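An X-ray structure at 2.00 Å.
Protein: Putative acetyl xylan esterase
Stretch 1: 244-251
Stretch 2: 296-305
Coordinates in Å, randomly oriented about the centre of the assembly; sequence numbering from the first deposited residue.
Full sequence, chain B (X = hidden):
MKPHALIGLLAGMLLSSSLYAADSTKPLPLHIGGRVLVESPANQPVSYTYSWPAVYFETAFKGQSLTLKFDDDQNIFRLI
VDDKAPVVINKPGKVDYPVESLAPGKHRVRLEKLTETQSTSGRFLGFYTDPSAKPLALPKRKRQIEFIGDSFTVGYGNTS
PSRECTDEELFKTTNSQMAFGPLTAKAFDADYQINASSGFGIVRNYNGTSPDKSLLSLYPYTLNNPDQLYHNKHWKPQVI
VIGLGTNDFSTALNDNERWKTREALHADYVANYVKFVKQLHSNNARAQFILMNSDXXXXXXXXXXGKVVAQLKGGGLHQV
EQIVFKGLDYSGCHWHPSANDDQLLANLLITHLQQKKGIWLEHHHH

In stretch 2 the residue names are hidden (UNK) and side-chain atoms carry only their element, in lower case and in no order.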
ATOM      1  N   LEU B 244       5.715 -12.257   7.391  1.00 37.20           N
ATOM      2  CA  LEU B 244       5.346 -13.372   8.269  1.00 37.14           C
ATOM      3  C   LEU B 244       3.992 -13.937   7.837  1.00 37.37           C
ATOM      4  O   LEU B 244       3.090 -13.179   7.452  1.00 38.17           O
ATOM      5  CB  LEU B 244       5.286 -12.897   9.749  1.00 36.60           C
ATOM      6  CG  LEU B 244       6.597 -12.569  10.496  1.00 35.56           C
ATOM      7  CD1 LEU B 244       6.347 -11.873  11.876  1.00 34.91           C
ATOM      8  CD2 LEU B 244       7.428 -13.849  10.691  1.00 35.58           C
ATOM      9  N   GLY B 245       3.832 -15.252   7.926  1.00 36.33           N
ATOM     10  CA  GLY B 245       2.598 -15.902   7.495  1.00 35.72           C
ATOM     11  C   GLY B 245       2.822 -17.175   6.684  1.00 36.48           C
ATOM     12  O   GLY B 245       1.934 -18.026   6.614  1.00 36.61           O
ATOM     13  N   THR B 246       3.989 -17.301   6.046  1.00 36.38           N
ATOM     14  CA  THR B 246       4.329 -18.550   5.347  1.00 36.77           C
ATOM     15  C   THR B 246       4.294 -19.721   6.343  1.00 36.72           C
ATOM     16  O   THR B 246       3.707 -20.765   6.071  1.00 36.38           O
ATOM     17  CB  THR B 246       5.680 -18.467   4.596  1.00 36.69           C
ATOM     18  OG1 THR B 246       5.517 -17.633   3.438  1.00 37.64           O
ATOM     19  CG2 THR B 246       6.142 -19.878   4.127  1.00 37.42           C
ATOM     20  N   ASN B 247       4.886 -19.527   7.513  1.00 36.90           N
ATOM     21  CA  ASN B 247       4.890 -20.592   8.498  1.00 37.40           C
ATOM     22  C   ASN B 247       3.532 -20.806   9.162  1.00 37.22           C
ATOM     23  O   ASN B 247       3.193 -21.942   9.506  1.00 38.16           O
ATOM     24  CB  ASN B 247       5.992 -20.384   9.518  1.00 37.06           C
ATOM     25  CG  ASN B 247       7.358 -20.515   8.890  1.00 38.70           C
ATOM     26  OD1 ASN B 247       8.199 -19.633   9.027  1.00 40.75           O
ATOM     27  ND2 ASN B 247       7.568 -21.604   8.162  1.00 34.80           N
ATOM     28  N   ASP B 248       2.741 -19.747   9.304  1.00 37.31           N
ATOM     29  CA  ASP B 248       1.357 -19.939   9.788  1.00 37.79           C
ATOM     30  C   ASP B 248       0.575 -20.849   8.858  1.00 37.83           C
ATOM     31  O   ASP B 248      -0.186 -21.692   9.326  1.00 36.84           O
ATOM     32  CB  ASP B 248       0.602 -18.607   9.955  1.00 37.53           C
ATOM     33  CG  ASP B 248       1.267 -17.702  10.950  1.00 37.93           C
ATOM     34  OD1 ASP B 248       0.809 -17.676  12.113  1.00 36.04           O
ATOM     35  OD2 ASP B 248       2.271 -17.044  10.569  1.00 36.21           O
ATOM     36  N   PHE B 249       0.772 -20.682   7.540  1.00 37.51           N
ATOM     37  CA  PHE B 249      -0.171 -21.269   6.568  1.00 37.89           C
ATOM     38  C   PHE B 249       0.370 -22.332   5.607  1.00 37.75           C
ATOM     39  O   PHE B 249      -0.407 -22.935   4.881  1.00 37.38           O
ATOM     40  CB  PHE B 249      -0.912 -20.176   5.768  1.00 37.88           C
ATOM     41  CG  PHE B 249      -1.660 -19.195   6.629  1.00 38.51           C
ATOM     42  CD1 PHE B 249      -2.736 -19.606   7.410  1.00 38.99           C
ATOM     43  CD2 PHE B 249      -1.284 -17.864   6.659  1.00 39.05           C
ATOM     44  CE1 PHE B 249      -3.429 -18.695   8.208  1.00 38.62           C
ATOM     45  CE2 PHE B 249      -1.964 -16.950   7.460  1.00 35.59           C
ATOM     46  CZ  PHE B 249      -3.044 -17.367   8.222  1.00 38.84           C
ATOM     47  N   SER B 250       1.669 -22.606   5.626  1.00 38.23           N
ATOM     48  CA  SER B 250       2.232 -23.478   4.605  1.00 39.03           C
ATOM     49  C   SER B 250       1.848 -24.962   4.747  1.00 39.38           C
ATOM     50  O   SER B 250       2.105 -25.766   3.841  1.00 39.82           O
ATOM     51  CB  SER B 250       3.758 -23.341   4.581  1.00 38.92           C
ATOM     52  OG  SER B 250       4.304 -23.806   5.791  1.00 38.89           O
ATOM     53  N   THR B 251       1.253 -25.319   5.887  1.00 39.59           N
ATOM     54  CA  THR B 251       0.915 -26.700   6.207  1.00 38.26           C
ATOM     55  C   THR B 251      -0.483 -26.770   6.792  1.00 38.29           C
ATOM     56  O   THR B 251      -1.018 -25.783   7.315  1.00 37.48           O
ATOM     57  CB  THR B 251       1.887 -27.350   7.242  1.00 38.90           C
ATOM     58  OG1 THR B 251       1.886 -26.581   8.448  1.00 39.29           O
ATOM     59  CG2 THR B 251       3.315 -27.471   6.708  1.00 37.72           C
ATOM     60  N   UNK B 296       2.280 -17.824  -2.738  1.00 38.09           N
ATOM     61  CA  UNK B 296       2.164 -19.275  -2.627  1.00 37.45           C
ATOM     62  C   UNK B 296       1.043 -19.721  -1.678  1.00 37.42           C
ATOM     63  O   UNK B 296       0.232 -18.902  -1.214  1.00 37.58           O
ATOM     64  c   UNK B 296       4.363 -20.380  -4.632  1.00 36.29           C
ATOM     65  n   UNK B 296       4.142 -19.680  -5.765  1.00 35.40           N
ATOM     66  o   UNK B 296       4.367 -21.605  -4.601  1.00 37.64           O
ATOM     67  c   UNK B 296       3.532 -19.879  -2.270  1.00 37.23           C
ATOM     68  c   UNK B 296       4.595 -19.588  -3.360  1.00 36.66           C
ATOM     69  N   UNK B 297       0.985 -21.024  -1.416  1.00 38.18           N
ATOM     70  CA  UNK B 297      -0.092 -21.633  -0.608  1.00 38.33           C
ATOM     71  C   UNK B 297      -1.482 -21.281  -1.151  1.00 37.82           C
ATOM     72  O   UNK B 297      -2.393 -20.984  -0.369  1.00 37.70           O
ATOM     73  c   UNK B 297       0.039 -21.275   0.888  1.00 38.39           C
ATOM     74  o   UNK B 297       1.204 -21.868   1.471  1.00 40.62           O
ATOM     75  N   UNK B 298      -1.614 -21.329  -2.482  1.00 37.43           N
ATOM     76  CA  UNK B 298      -2.858 -21.047  -3.237  1.00 37.18           C
ATOM     77  C   UNK B 298      -3.453 -19.663  -2.970  1.00 37.43           C
ATOM     78  O   UNK B 298      -4.666 -19.443  -3.161  1.00 36.75           O
ATOM     79  c   UNK B 298      -3.936 -22.125  -3.005  1.00 36.96           C
ATOM     80  o   UNK B 298      -2.470 -23.692  -4.111  1.00 38.40           O
ATOM     81  c   UNK B 298      -3.563 -23.493  -3.571  1.00 38.81           C
ATOM     82  n   UNK B 298      -4.499 -24.454  -3.454  1.00 36.66           N
ATOM     83  N   UNK B 299      -2.595 -18.736  -2.541  1.00 37.41           N
ATOM     84  CA  UNK B 299      -3.004 -17.365  -2.247  1.00 37.87           C
ATOM     85  C   UNK B 299      -3.551 -17.180  -0.837  1.00 38.71           C
ATOM     86  O   UNK B 299      -4.011 -16.082  -0.492  1.00 39.10           O
ATOM     87  N   UNK B 300      -3.521 -18.240  -0.019  1.00 38.50           N
ATOM     88  CA  UNK B 300      -4.060 -18.162   1.356  1.00 38.30           C
ATOM     89  C   UNK B 300      -3.320 -17.125   2.194  1.00 38.17           C
ATOM     90  O   UNK B 300      -3.939 -16.375   2.963  1.00 38.48           O
ATOM     91  o   UNK B 300      -3.759 -21.705   3.894  1.00 39.52           O
ATOM     92  o   UNK B 300      -5.506 -21.029   5.024  1.00 41.23           O
ATOM     93  c   UNK B 300      -4.517 -19.477   3.539  1.00 38.33           C
ATOM     94  c   UNK B 300      -4.044 -19.528   2.063  1.00 38.62           C
ATOM     95  c   UNK B 300      -4.595 -20.834   4.193  1.00 39.21           C
ATOM     96  N   UNK B 301      -1.998 -17.076   2.048  1.00 37.06           N
ATOM     97  CA  UNK B 301      -1.192 -16.147   2.830  1.00 36.81           C
ATOM     98  C   UNK B 301      -1.485 -14.693   2.440  1.00 37.20           C
ATOM     99  O   UNK B 301      -1.790 -13.850   3.303  1.00 37.03           O
ATOM    100  c   UNK B 301       0.683 -17.854   3.095  1.00 35.64           C
ATOM    101  c   UNK B 301       1.093 -15.393   3.527  1.00 35.55           C
ATOM    102  c   UNK B 301       0.321 -16.410   2.691  1.00 36.70           C
ATOM    103  c   UNK B 301       1.986 -18.365   2.365  1.00 36.93           C
ATOM    104  N   UNK B 302      -1.390 -14.403   1.150  1.00 36.76           N
ATOM    105  CA  UNK B 302      -1.682 -13.053   0.651  1.00 36.68           C
ATOM    106  C   UNK B 302      -3.078 -12.585   1.094  1.00 37.37           C
ATOM    107  O   UNK B 302      -3.264 -11.424   1.479  1.00 37.33           O
ATOM    108  c   UNK B 302      -1.545 -13.002  -0.878  1.00 35.80           C
ATOM    109  N   UNK B 303      -4.066 -13.477   1.029  1.00 37.52           N
ATOM    110  CA  UNK B 303      -5.426 -13.103   1.406  1.00 38.17           C
ATOM    111  C   UNK B 303      -5.562 -12.666   2.865  1.00 38.59           C
ATOM    112  O   UNK B 303      -6.258 -11.680   3.146  1.00 37.82           O
ATOM    113  o   UNK B 303      -9.071 -14.291  -0.433  1.00 48.70           O
ATOM    114  c   UNK B 303      -9.022 -14.381   0.819  1.00 46.47           C
ATOM    115  o   UNK B 303      -9.893 -14.960   1.496  1.00 48.29           O
ATOM    116  c   UNK B 303      -6.456 -14.199   1.088  1.00 38.40           C
ATOM    117  c   UNK B 303      -7.874 -13.737   1.563  1.00 41.56           C
ATOM    118  N   UNK B 304      -4.907 -13.378   3.789  1.00 37.83           N
ATOM    119  CA  UNK B 304      -5.029 -13.015   5.204  1.00 38.66           C
ATOM    120  C   UNK B 304      -4.360 -11.689   5.474  1.00 38.62           C
ATOM    121  O   UNK B 304      -4.860 -10.894   6.263  1.00 39.00           O
ATOM    122  n   UNK B 304      -6.815 -16.202   4.500  1.00 37.74           N
ATOM    123  o   UNK B 304      -7.289 -15.067   6.381  1.00 38.91           O
ATOM    124  c   UNK B 304      -6.466 -15.577   5.621  1.00 39.75           C
ATOM    125  c   UNK B 304      -4.978 -15.508   5.922  1.00 38.80           C
ATOM    126  c   UNK B 304      -4.461 -14.077   6.151  1.00 38.30           C
ATOM    127  N   UNK B 305      -3.224 -11.461   4.822  1.00 39.04           N
ATOM    128  CA  UNK B 305      -2.537 -10.182   4.916  1.00 38.49           C
ATOM    129  C   UNK B 305      -3.403  -9.032   4.352  1.00 38.84           C
ATOM    130  O   UNK B 305      -3.387  -7.924   4.907  1.00 38.46           O
ATOM    131  c   UNK B 305      -1.109 -10.264   4.310  1.00 38.84           C
ATOM    132  c   UNK B 305      -0.415  -8.915   4.306  1.00 37.09           C
ATOM    133  c   UNK B 305      -0.276 -11.281   5.120  1.00 37.11           C
TER
HETATM  134  O   HOH W   1       1.322 -24.597   0.923  1.00 44.33           O

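Position 296 carries three carbons in a row, the last bonded to one oxygen and one nitrogen. The chain sets out toward stretch 1, but its end leads away and stays beyond contact distance. An amide on a three-carbon chain makes this residue Gln296.

At position 297 one carbon bears a single oxygen. That oxygen lies 3.7 Å from CA of Ser250 and 3.9 Å from O of Phe249, and water 1 sits 2.8 Å from it. One carbon and one hydroxyl oxygen identify Ser297. The O of water 1 donates to O of Ser250 at 3.2 Å, and so joins OG of Ser297 to the backbone of stretch 1.

Position 298 has two carbons, the second carrying one oxygen and one nitrogen, and is out of reach of stretch 1. The short amide is that of Asn298.

Position 299 has no side-chain atoms and is therefore Gly299. Its phi of 85° is one that glycine adopts readily. It occupies the N-cap position, immediately before the helix.

Three carbons ending in two oxygens are found at position 300. The chain is extended, and one of its oxygens comes within 3.7 Å of both O and CB of Phe249. A carboxylate at the end of three carbons gives Glu300. Neither O nor CB of Phe249 offers the carboxylate a polar hydrogen, so this approach is packing; both carboxylate oxygens are hydrogen-bonded elsewhere in the structure.

Position 301 shows four carbons, forked at the first, with one arm two carbons long. The first carbon of the longer arm lies 3.7 Å from O of Gly245 and 3.9 Å from CB of Phe249, and the carbon at its end lies 3.8 Å from OG1 of Thr246. This branching is that of Ile301.

A single carbon at position 302, out of reach of stretch 1, gives Ala302. Position 303 again has three carbons and two terminal oxygens; it too is out of reach and is Glu303.

Position 304 has three carbons, the last bearing one oxygen and one nitrogen, and its second carbon is 3.5 Å from CZ of Phe249. It is Gln304. The side chain folds back along its own helix, where NE2 donates to O of Glu300 at 3.3 Å, leaving its CG against the aromatic ring.

At position 305 one carbon carries two more, and one of these lies 4.5 Å from O of Leu244; the fork is that of Val305.

The contact centres on Phe249, which has the largest covered area and meets Glu300, Ile301 and Gln304. No direct hydrogen bond crosses between the stretches; packing and the bridge through water 1 join them. The backbones approach closely at Gly245, whose CA is 6.0 Å from CA of Ile301. A CB there would lie only 3.2 Å from CG2 of Ile301, and the backbone angles of Gly245 independently call for glycine.

Stretch 2 (296-305) QSNGEIAEQV
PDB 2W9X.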